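Local coordinates for probable quinone reductase Qor (NADPH:quinone reductase) (Zeta-crystallin homolog protein) (Mycobacterium tuberculosis, PDB 4RVU), which binds NADPH and probably passes its electrons to quinones, as expected of a zeta-crystallin-like quinone reductase, at residues 33-38 with 71-76; 39-44 with 97-102; 147-152 with 171-176; 153-158 with 175-180. All coordinates share one frame; numbering follows the deposited sequence.

Contact 1 (33-38 with 71-76)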
# COMPACT_ATOMS: atom_id res chain seq x y z
N GLU A 33 8.74 4.97 33.35
CA GLU A 33 9.78 5.84 32.78
C GLU A 33 11.15 5.74 33.44
O GLU A 33 11.28 5.42 34.62
CB GLU A 33 9.32 7.30 32.78
CG GLU A 33 8.10 7.55 31.92
CD GLU A 33 7.70 9.01 31.88
OE1 GLU A 33 8.07 9.75 32.81
OE2 GLU A 33 7.00 9.41 30.92
N LEU A 34 12.17 6.04 32.64
CA LEU A 34 13.53 6.19 33.12
C LEU A 34 13.86 7.66 33.05
O LEU A 34 13.31 8.37 32.20
CB LEU A 34 14.49 5.42 32.21
CG LEU A 34 14.22 3.94 32.02
CD1 LEU A 34 14.98 3.41 30.81
CD2 LEU A 34 14.63 3.21 33.27
N LEU A 35 14.75 8.13 33.92
CA LEU A 35 15.29 9.47 33.81
C LEU A 35 16.70 9.32 33.24
O LEU A 35 17.52 8.61 33.81
CB LEU A 35 15.35 10.15 35.18
CG LEU A 35 16.06 11.50 35.23
CD1 LEU A 35 15.23 12.55 34.51
CD2 LEU A 35 16.32 11.91 36.68
N ILE A 36 16.96 9.94 32.09
CA ILE A 36 18.22 9.77 31.40
C ILE A 36 19.04 11.05 31.49
O ILE A 36 18.53 12.13 31.20
CB ILE A 36 17.97 9.40 29.92
CG1 ILE A 36 17.23 8.06 29.83
CG2 ILE A 36 19.28 9.36 29.12
CD1 ILE A 36 16.78 7.67 28.44
N LYS A 37 20.29 10.94 31.92
CA LYS A 37 21.19 12.08 31.81
C LYS A 37 21.86 12.02 30.44
O LYS A 37 22.64 11.11 30.15
CB LYS A 37 22.25 12.09 32.92
CG LYS A 37 23.19 13.30 32.82
CD LYS A 37 24.18 13.43 33.96
CE LYS A 37 24.98 14.72 33.80
NZ LYS A 37 26.16 14.80 34.70
N ALA A 38 21.55 12.99 29.59
CA ALA A 38 22.00 12.99 28.19
C ALA A 38 23.52 13.05 28.00
O ALA A 38 24.22 13.83 28.67
CB ALA A 38 21.34 14.12 27.43
N VAL A 71 21.26 6.16 32.82
CA VAL A 71 20.05 6.14 33.65
C VAL A 71 20.37 6.75 35.01
O VAL A 71 21.14 6.18 35.79
CB VAL A 71 19.50 4.72 33.81
CG1 VAL A 71 18.27 4.73 34.72
CG2 VAL A 71 19.14 4.13 32.45
N GLU A 72 19.79 7.92 35.26
CA GLU A 72 20.01 8.66 36.50
C GLU A 72 19.03 8.17 37.57
O GLU A 72 19.35 8.17 38.77
CB GLU A 72 19.80 10.16 36.24
CG GLU A 72 20.04 11.06 37.44
CD GLU A 72 21.47 11.56 37.52
OE1 GLU A 72 22.30 11.10 36.71
OE2 GLU A 72 21.75 12.40 38.40
N ALA A 73 17.85 7.76 37.14
CA ALA A 73 16.81 7.27 38.04
C ALA A 73 15.77 6.46 37.28
O ALA A 73 15.58 6.65 36.08
CB ALA A 73 16.13 8.44 38.76
N VAL A 74 15.11 5.55 37.99
CA VAL A 74 14.02 4.76 37.44
C VAL A 74 12.74 5.26 38.09
O VAL A 74 12.73 5.58 39.28
CB VAL A 74 14.25 3.26 37.74
CG1 VAL A 74 13.08 2.43 37.27
CG2 VAL A 74 15.54 2.78 37.11
N GLY A 75 11.66 5.35 37.31
CA GLY A 75 10.38 5.81 37.84
C GLY A 75 9.94 5.02 39.07
O GLY A 75 10.33 3.86 39.24
N PRO A 76 9.13 5.64 39.93
CA PRO A 76 8.66 5.00 41.17
C PRO A 76 7.57 3.98 40.89
O PRO A 76 7.14 3.83 39.75
CB PRO A 76 8.08 6.17 41.95
CG PRO A 76 7.57 7.10 40.88
CD PRO A 76 8.60 7.01 39.78
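L35 on strand 33-38 faces two residues of the antiparallel strand 67-74 at once, E72 and A73, and so illustrates the classic beta bulge. Its carbonyl O accepts a bond from E72 N (2.8 Å) and a weak one from A73 N, while L35 N gives a nearly straight bond to A73 O (2.7 Å, 175° at the hydrogen). The side chain repeats this double pairing. L35 CB lies 4.0 Å from A73 CB. L35 CG, anti to the backbone N (chi1 173°), comes to 4.1 Å from E72 CB, and L35 CD2 ends 3.9 Å from E72 CG while also reaching A73 CB. Leucine and glutamate therefore run alongside each other in the same direction, with Q26 and P29 packed on the leucine as well. On the other face of the sheet L34 CD2 rests on V74 CG2 (4.0 Å), and G75 N bonds to E33 O just past the strand end. A bend at chi2 (91°) brings E72 OE1 to the aliphatic part of the extended K37, but the ammonium NZ of K37 stays 5.7 Å from E72 OE1. Backbone bonds and apolar contact thus carry this pairing, and the opposite charges probably add only a mild, longer-range attraction.

Contact 2 (39-44 with 97-102)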
# COMPACT_ATOMS: atom_id res chain seq x y z
N GLU A 39 24.01 12.21 27.09
CA GLU A 39 25.40 12.30 26.62
C GLU A 39 25.45 12.75 25.17
O GLU A 39 26.38 13.45 24.75
CB GLU A 39 26.12 10.97 26.82
CG GLU A 39 26.33 10.65 28.29
CD GLU A 39 27.02 9.32 28.54
OE1 GLU A 39 27.33 8.59 27.58
OE2 GLU A 39 27.25 9.02 29.72
N ALA A 40 24.45 12.34 24.39
CA ALA A 40 24.32 12.78 23.01
C ALA A 40 22.84 12.77 22.64
O ALA A 40 22.10 11.88 23.03
CB ALA A 40 25.12 11.88 22.07
N ILE A 41 22.42 13.77 21.87
CA ILE A 41 21.00 13.95 21.57
C ILE A 41 20.80 13.90 20.07
O ILE A 41 21.46 14.62 19.33
CB ILE A 41 20.52 15.29 22.14
CG1 ILE A 41 20.65 15.29 23.66
CG2 ILE A 41 19.07 15.59 21.74
CD1 ILE A 41 20.77 16.67 24.25
N GLY A 42 19.88 13.06 19.60
CA GLY A 42 19.67 12.92 18.17
C GLY A 42 18.86 14.07 17.60
O GLY A 42 17.93 14.57 18.23
N VAL A 43 19.23 14.50 16.40
CA VAL A 43 18.42 15.46 15.65
C VAL A 43 17.67 14.70 14.55
O VAL A 43 18.25 13.88 13.84
CB VAL A 43 19.29 16.58 15.05
CG1 VAL A 43 18.46 17.52 14.18
CG2 VAL A 43 19.94 17.38 16.18
N ASN A 44 16.37 14.96 14.44
CA ASN A 44 15.56 14.26 13.44
C ASN A 44 14.67 15.22 12.68
O ASN A 44 14.23 16.22 13.25
CB ASN A 44 14.72 13.18 14.11
CG ASN A 44 15.58 12.07 14.65
OD1 ASN A 44 16.06 11.22 13.88
ND2 ASN A 44 15.84 12.08 15.96
N ASN A 97 10.66 12.01 25.99
CA ASN A 97 9.96 13.29 26.08
C ASN A 97 10.97 14.37 26.44
O ASN A 97 11.65 14.26 27.46
CB ASN A 97 8.89 13.22 27.18
CG ASN A 97 8.01 14.46 27.21
OD1 ASN A 97 7.71 15.05 26.17
ND2 ASN A 97 7.58 14.85 28.41
N GLY A 98 11.06 15.41 25.61
CA GLY A 98 11.95 16.53 25.90
C GLY A 98 13.44 16.20 25.78
O GLY A 98 14.23 16.57 26.65
N ALA A 99 13.82 15.54 24.70
CA ALA A 99 15.20 15.06 24.55
C ALA A 99 16.26 16.16 24.44
O ALA A 99 17.43 15.93 24.78
CB ALA A 99 15.31 14.10 23.36
N TYR A 100 15.90 17.35 23.94
CA TYR A 100 16.89 18.43 23.83
C TYR A 100 17.07 19.08 25.20
O TYR A 100 16.60 20.20 25.43
CB TYR A 100 16.46 19.53 22.85
CG TYR A 100 16.44 19.23 21.36
CD1 TYR A 100 16.35 17.93 20.86
CD2 TYR A 100 16.50 20.27 20.44
CE1 TYR A 100 16.28 17.69 19.48
CE2 TYR A 100 16.45 20.05 19.07
CZ TYR A 100 16.33 18.75 18.60
OH TYR A 100 16.28 18.54 17.25
N ALA A 101 17.75 18.39 26.11
CA ALA A 101 17.94 18.85 27.48
C ALA A 101 19.06 18.05 28.11
O ALA A 101 19.47 17.04 27.55
CB ALA A 101 16.66 18.68 28.29
N GLU A 102 19.52 18.47 29.28
CA GLU A 102 20.54 17.71 29.99
C GLU A 102 19.97 16.42 30.56
O GLU A 102 20.69 15.43 30.71
CB GLU A 102 21.15 18.54 31.11
CG GLU A 102 22.04 19.65 30.61
CD GLU A 102 22.68 20.40 31.73
OE1 GLU A 102 22.03 21.32 32.27
OE2 GLU A 102 23.84 20.07 32.08
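In the GroES-like part of the enoyl reductase fold, I41 on the short strand 40-42 and the loop residues A99 and Y100 form a buried contact. The I41 side chain leaves the backbone toward the loop. With CG1 beside the backbone N and CG2 anti to it (chi1 -63°), both branches lie against A99 O: CG2 and CD1 of I41 each lie 3.5 Å from that oxygen. CD1 of I41 continues to A101 O at 3.6 Å, so the tip of the isoleucine touches two carbonyl oxygens of the loop.

A99 O belongs to an inverse gamma turn centred on Y100, in which it accepts a weak bond from A101 N. From this turn the Y100 ring extends past I41 and G42 toward V43. The ring meets I41 obliquely, Y100 CD1 standing 3.7 Å from I41 CG2, while Y100 CE1 lies 3.7 Å from G42 O. At the far end V43 crosses the tyrosine at about a right angle and puts CG1 3.9 Å from Y100 OH. This buried hydroxyl has polar partners beyond the two segments, D47 OD2 and H316 NE2. D47 OD2 also accepts a bond from the backbone N of N44, a residue of the NADPH pocket, consistent with a place for the Y100 hydroxyl in a second shell of that pocket. L330 of strand 327-331 packs on both I41 and Y100.

Contact 3 (147-152 with 171-176)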
# COMPACT_ATOMS: atom_id res chain seq x y z
N ASP A 147 16.76 -7.81 -5.47
CA ASP A 147 15.90 -6.65 -5.67
C ASP A 147 16.73 -5.43 -6.03
O ASP A 147 17.94 -5.39 -5.81
CB ASP A 147 15.09 -6.32 -4.41
CG ASP A 147 13.95 -7.28 -4.13
OD1 ASP A 147 13.61 -8.12 -4.99
OD2 ASP A 147 13.39 -7.19 -3.02
N THR A 148 16.06 -4.42 -6.59
CA THR A 148 16.65 -3.10 -6.74
C THR A 148 15.68 -2.11 -6.12
O THR A 148 14.48 -2.21 -6.34
CB THR A 148 16.85 -2.71 -8.22
OG1 THR A 148 17.74 -3.64 -8.84
CG2 THR A 148 17.44 -1.31 -8.33
N VAL A 149 16.18 -1.20 -5.29
CA VAL A 149 15.31 -0.21 -4.67
C VAL A 149 15.83 1.19 -4.92
O VAL A 149 17.02 1.38 -5.17
CB VAL A 149 15.15 -0.44 -3.14
CG1 VAL A 149 14.55 -1.81 -2.86
CG2 VAL A 149 16.50 -0.29 -2.42
N LEU A 150 14.94 2.17 -4.88
CA LEU A 150 15.32 3.58 -4.96
C LEU A 150 15.20 4.22 -3.58
O LEU A 150 14.18 4.07 -2.90
CB LEU A 150 14.41 4.31 -5.96
CG LEU A 150 14.46 5.84 -6.03
CD1 LEU A 150 15.85 6.30 -6.44
CD2 LEU A 150 13.42 6.36 -6.99
N VAL A 151 16.26 4.90 -3.16
CA VAL A 151 16.29 5.59 -1.87
C VAL A 151 16.63 7.06 -2.10
O VAL A 151 17.77 7.38 -2.45
CB VAL A 151 17.36 4.98 -0.94
CG1 VAL A 151 17.45 5.77 0.36
CG2 VAL A 151 17.05 3.52 -0.65
N HIS A 152 15.66 7.94 -1.91
CA HIS A 152 15.91 9.37 -2.05
C HIS A 152 16.74 9.89 -0.87
O HIS A 152 16.76 9.27 0.20
CB HIS A 152 14.59 10.14 -2.16
CG HIS A 152 13.86 9.89 -3.45
ND1 HIS A 152 14.39 10.22 -4.68
CD2 HIS A 152 12.64 9.35 -3.69
CE1 HIS A 152 13.52 9.90 -5.63
NE2 HIS A 152 12.45 9.37 -5.06
N VAL A 171 20.78 -6.27 -1.98
CA VAL A 171 19.89 -5.41 -2.75
C VAL A 171 20.69 -4.33 -3.48
O VAL A 171 21.59 -3.71 -2.90
CB VAL A 171 18.87 -4.74 -1.82
CG1 VAL A 171 17.93 -3.81 -2.60
CG2 VAL A 171 18.08 -5.79 -1.08
N ARG A 172 20.38 -4.12 -4.75
CA ARG A 172 20.98 -3.03 -5.51
C ARG A 172 20.28 -1.72 -5.18
O ARG A 172 19.05 -1.65 -5.21
CB ARG A 172 20.86 -3.31 -7.01
CG ARG A 172 21.49 -2.27 -7.89
CD ARG A 172 21.32 -2.68 -9.35
NE ARG A 172 22.05 -1.81 -10.27
CZ ARG A 172 21.52 -1.31 -11.39
NH1 ARG A 172 20.27 -1.59 -11.71
NH2 ARG A 172 22.25 -0.53 -12.18
N VAL A 173 21.04 -0.68 -4.84
CA VAL A 173 20.42 0.56 -4.40
C VAL A 173 20.74 1.71 -5.34
O VAL A 173 21.91 1.95 -5.66
CB VAL A 173 20.86 0.94 -2.97
CG1 VAL A 173 20.29 2.31 -2.59
CG2 VAL A 173 20.43 -0.12 -1.98
N ILE A 174 19.71 2.41 -5.78
CA ILE A 174 19.87 3.64 -6.54
C ILE A 174 19.44 4.78 -5.64
O ILE A 174 18.39 4.69 -5.00
CB ILE A 174 19.00 3.63 -7.81
CG1 ILE A 174 19.29 2.39 -8.65
CG2 ILE A 174 19.18 4.92 -8.61
CD1 ILE A 174 18.21 2.11 -9.72
N THR A 175 20.24 5.84 -5.56
CA THR A 175 19.93 6.97 -4.69
C THR A 175 19.83 8.29 -5.44
O THR A 175 20.23 8.39 -6.60
CB THR A 175 20.98 7.14 -3.58
OG1 THR A 175 22.24 7.46 -4.17
CG2 THR A 175 21.11 5.87 -2.76
N THR A 176 19.26 9.29 -4.77
CA THR A 176 19.35 10.68 -5.22
C THR A 176 20.03 11.53 -4.15
O THR A 176 19.79 11.35 -2.95
CB THR A 176 17.97 11.29 -5.53
OG1 THR A 176 17.12 11.16 -4.38
CG2 THR A 176 17.32 10.58 -6.73
O HOH W 1 19.03 -3.79 -11.19
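T148 and R172 lie side by side, pointing the same way from two adjacent parallel strands whose axes differ by 21°. The arginine is extended from CG to NE and carries its guanidinium past the threonine, so that T148 OG1 sits at the edge of that group near its plane. A water closes the gap, 2.7 Å from T148 OG1 and 2.6 Å from R172 NH1, which donates to it and to L211 O; R172 NE forms a salt bridge with D192. On the same face T148 CG2 meets I174 CD1 obliquely at 3.8 Å, and L150 CD1 turns in over I174 O (3.3 Å). On the opposite face chi1 of -60° sets V149 CG1 anti to the carbonyl carbon and leaves CG2 in the crowded position, where V149 CG2 touches V171 CG1 at 3.8 Å, the two valines crossing at nearly a right angle, and V173 CG2 at 4.0 Å. At the C-terminal end the H152 ring meets T176 edge-on, H152 ND1 to T176 OG1 at 2.9 Å; H152 NE2 is held by S232 OG. Backbone bonds such as V149 N to R172 O (2.9 Å) join the strands throughout. This pair brackets helix 157-168, which covers V173 and T175, as a beta-alpha-beta unit; helix 201-212 covers L150 and I174, and strand 217-222 flanks strand 148-151.

Contact 4 (153-158 with 175-180). With NDP (NADPH dihydro-nicotinamide-adenine-dinucleotide phosphate), chain E.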
# COMPACT_ATOMS: atom_id res chain seq x y z
N ALA A 153 17.42 11.02 -1.08
CA ALA A 153 18.30 11.61 -0.06
C ALA A 153 19.28 10.58 0.51
O ALA A 153 19.34 10.36 1.73
CB ALA A 153 17.47 12.25 1.07
N GLY A 154 20.04 9.97 -0.40
CA GLY A 154 20.93 8.87 -0.06
C GLY A 154 22.01 9.20 0.96
O GLY A 154 22.55 8.29 1.59
N ALA A 155 22.32 10.48 1.15
CA ALA A 155 23.38 10.86 2.10
C ALA A 155 22.82 11.49 3.37
O ALA A 155 23.57 12.10 4.13
CB ALA A 155 24.41 11.79 1.44
N GLY A 156 21.52 11.35 3.59
CA GLY A 156 20.88 11.78 4.82
C GLY A 156 21.02 10.72 5.90
O GLY A 156 21.60 9.66 5.65
N GLY A 157 20.49 11.00 7.09
CA GLY A 157 20.59 10.06 8.20
C GLY A 157 19.98 8.71 7.91
O GLY A 157 20.66 7.68 8.01
N VAL A 158 18.70 8.69 7.55
CA VAL A 158 18.04 7.45 7.20
C VAL A 158 18.61 6.87 5.91
O VAL A 158 18.83 5.65 5.80
CB VAL A 158 16.52 7.64 7.06
CG1 VAL A 158 15.85 6.32 6.68
CG2 VAL A 158 15.92 8.16 8.36
N THR A 175 20.24 5.84 -5.56
CA THR A 175 19.93 6.97 -4.69
C THR A 175 19.83 8.29 -5.44
O THR A 175 20.23 8.39 -6.60
CB THR A 175 20.98 7.14 -3.58
OG1 THR A 175 22.24 7.46 -4.17
CG2 THR A 175 21.11 5.87 -2.76
N THR A 176 19.26 9.29 -4.77
CA THR A 176 19.35 10.68 -5.22
C THR A 176 20.03 11.53 -4.15
O THR A 176 19.79 11.35 -2.95
CB THR A 176 17.97 11.29 -5.53
OG1 THR A 176 17.12 11.16 -4.38
CG2 THR A 176 17.32 10.58 -6.73
N VAL A 177 20.87 12.47 -4.58
CA VAL A 177 21.50 13.42 -3.65
C VAL A 177 21.63 14.77 -4.33
O VAL A 177 21.45 14.87 -5.54
CB VAL A 177 22.91 12.96 -3.21
CG1 VAL A 177 22.86 11.60 -2.52
CG2 VAL A 177 23.85 12.94 -4.40
N SER A 178 21.95 15.81 -3.56
CA SER A 178 22.00 17.17 -4.11
C SER A 178 23.39 17.68 -4.49
O SER A 178 23.50 18.70 -5.17
CB SER A 178 21.35 18.16 -3.15
OG SER A 178 22.13 18.34 -1.98
N THR A 179 24.45 17.00 -4.04
CA THR A 179 25.82 17.47 -4.28
C THR A 179 26.77 16.32 -4.60
O THR A 179 26.49 15.16 -4.28
CB THR A 179 26.41 18.19 -3.05
OG1 THR A 179 26.64 17.23 -2.01
CG2 THR A 179 25.50 19.29 -2.54
N ALA A 180 27.89 16.65 -5.23
CA ALA A 180 28.90 15.65 -5.54
C ALA A 180 29.55 15.08 -4.27
O ALA A 180 29.96 13.92 -4.27
CB ALA A 180 29.96 16.22 -6.48
PA NDP E . 17.94 13.64 6.49
O1A NDP E . 19.24 13.54 7.24
O2A NDP E . 17.64 12.68 5.38
O5B NDP E . 17.80 15.14 5.91
C5B NDP E . 16.82 15.44 4.93
C4B NDP E . 17.47 15.31 3.56
O4B NDP E . 16.49 15.31 2.52
C3B NDP E . 18.39 16.48 3.27
O3B NDP E . 19.71 16.25 3.75
C2B NDP E . 18.34 16.58 1.75
O2B NDP E . 19.44 15.90 1.17
C1B NDP E . 17.04 15.91 1.35
N9A NDP E . 16.14 16.96 0.82
C8A NDP E . 15.63 17.02 -0.42
N7A NDP E . 14.87 18.12 -0.59
C5A NDP E . 14.90 18.81 0.57
C6A NDP E . 14.30 20.07 1.07
N6A NDP E . 13.52 20.83 0.28
N1A NDP E . 14.58 20.43 2.34
C2A NDP E . 15.36 19.67 3.13
N3A NDP E . 15.93 18.52 2.74
C4A NDP E . 15.74 18.04 1.49
O3 NDP E . 16.74 13.60 7.55
PN NDP E . 16.47 12.31 8.46
O1N NDP E . 17.47 11.24 8.11
O2N NDP E . 16.32 12.78 9.89
O5D NDP E . 15.02 11.83 7.95
C5D NDP E . 14.83 11.47 6.58
C4D NDP E . 13.35 11.59 6.23
O4D NDP E . 12.63 10.49 6.79
C3D NDP E . 12.75 12.85 6.81
O3D NDP E . 11.82 13.37 5.87
C2D NDP E . 12.00 12.38 8.05
O2D NDP E . 10.86 13.21 8.28
C1D NDP E . 11.61 10.96 7.67
N1N NDP E . 11.51 10.04 8.80
C2N NDP E . 10.41 9.29 8.91
C3N NDP E . 10.24 8.38 9.95
C7N NDP E . 8.97 7.58 10.01
O7N NDP E . 8.85 6.73 10.88
N7N NDP E . 8.02 7.82 9.11
C4N NDP E . 11.31 8.18 10.99
C5N NDP E . 12.46 9.05 10.75
C6N NDP E . 12.52 9.93 9.67
P2B NDP E . 19.82 16.13 -0.38
O1X NDP E . 18.66 16.91 -0.93
O2X NDP E . 21.11 16.91 -0.33
O3X NDP E . 19.98 14.75 -0.93
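The glycine-rich turn of the Rossmann-type NADPH site meets the end of the next strand where G154 N donates to T176 O (2.9 Å, 164° at the hydrogen). A153 N makes a weak bond to T176 OG1, whose stronger partner is H152. Lacking a side chain, G154 lets its CA settle 3.9 Å from T175 CB, while V177 CG1, beside the backbone N (chi1 -59°), lies 4.3 Å from A155 CB. The type I turn from A153 to G156 then delivers the chain to the start of helix 157-168, with G156 as N-cap. Here G157 N gives a nearly straight bond to O1A of NADPH (2.8 Å), and V158 N reaches O1N (2.9 Å), so the two phosphates sit at the helix N terminus, whose dipole probably favours their charge. A153 CB packs on the adenosine ribose, 3.5 Å from O4B. At the other segment S178 OG bonds to O2X of the 2'-phosphate at a very short distance, one that is doubtful in detail; R322 touches S178 and, like K182, bonds to the cofactor. Around the contact, T179 OG1 caps helix 180-188 at K182 N, K182 and A183 of that helix pack on V177, and strand 193-195 lies against T175 and V177.

In the fold
From the N terminus, contacts 1 and 2 come first and cross: 33-38 and 39-44 are consecutive, and their partners 71-76 and 97-102 come later in the same order, so the two loops overlap along the chain within the GroES-like region. They touch where A38 N meets E102 O in a probable hydrogen bond. Contacts 3 and 4 follow in series after these and end on the same stretch: both close the loop around helix 157-168, sharing T175 and T176, contact 3 tying strand to strand and contact 4 the glycine-rich turn to the strand end. Contact 1 lies across the chain's centre from contacts 3 and 4, whereas contact 2 approaches contact 4 to about 6 Å between nearest atoms, close to the NADPH site.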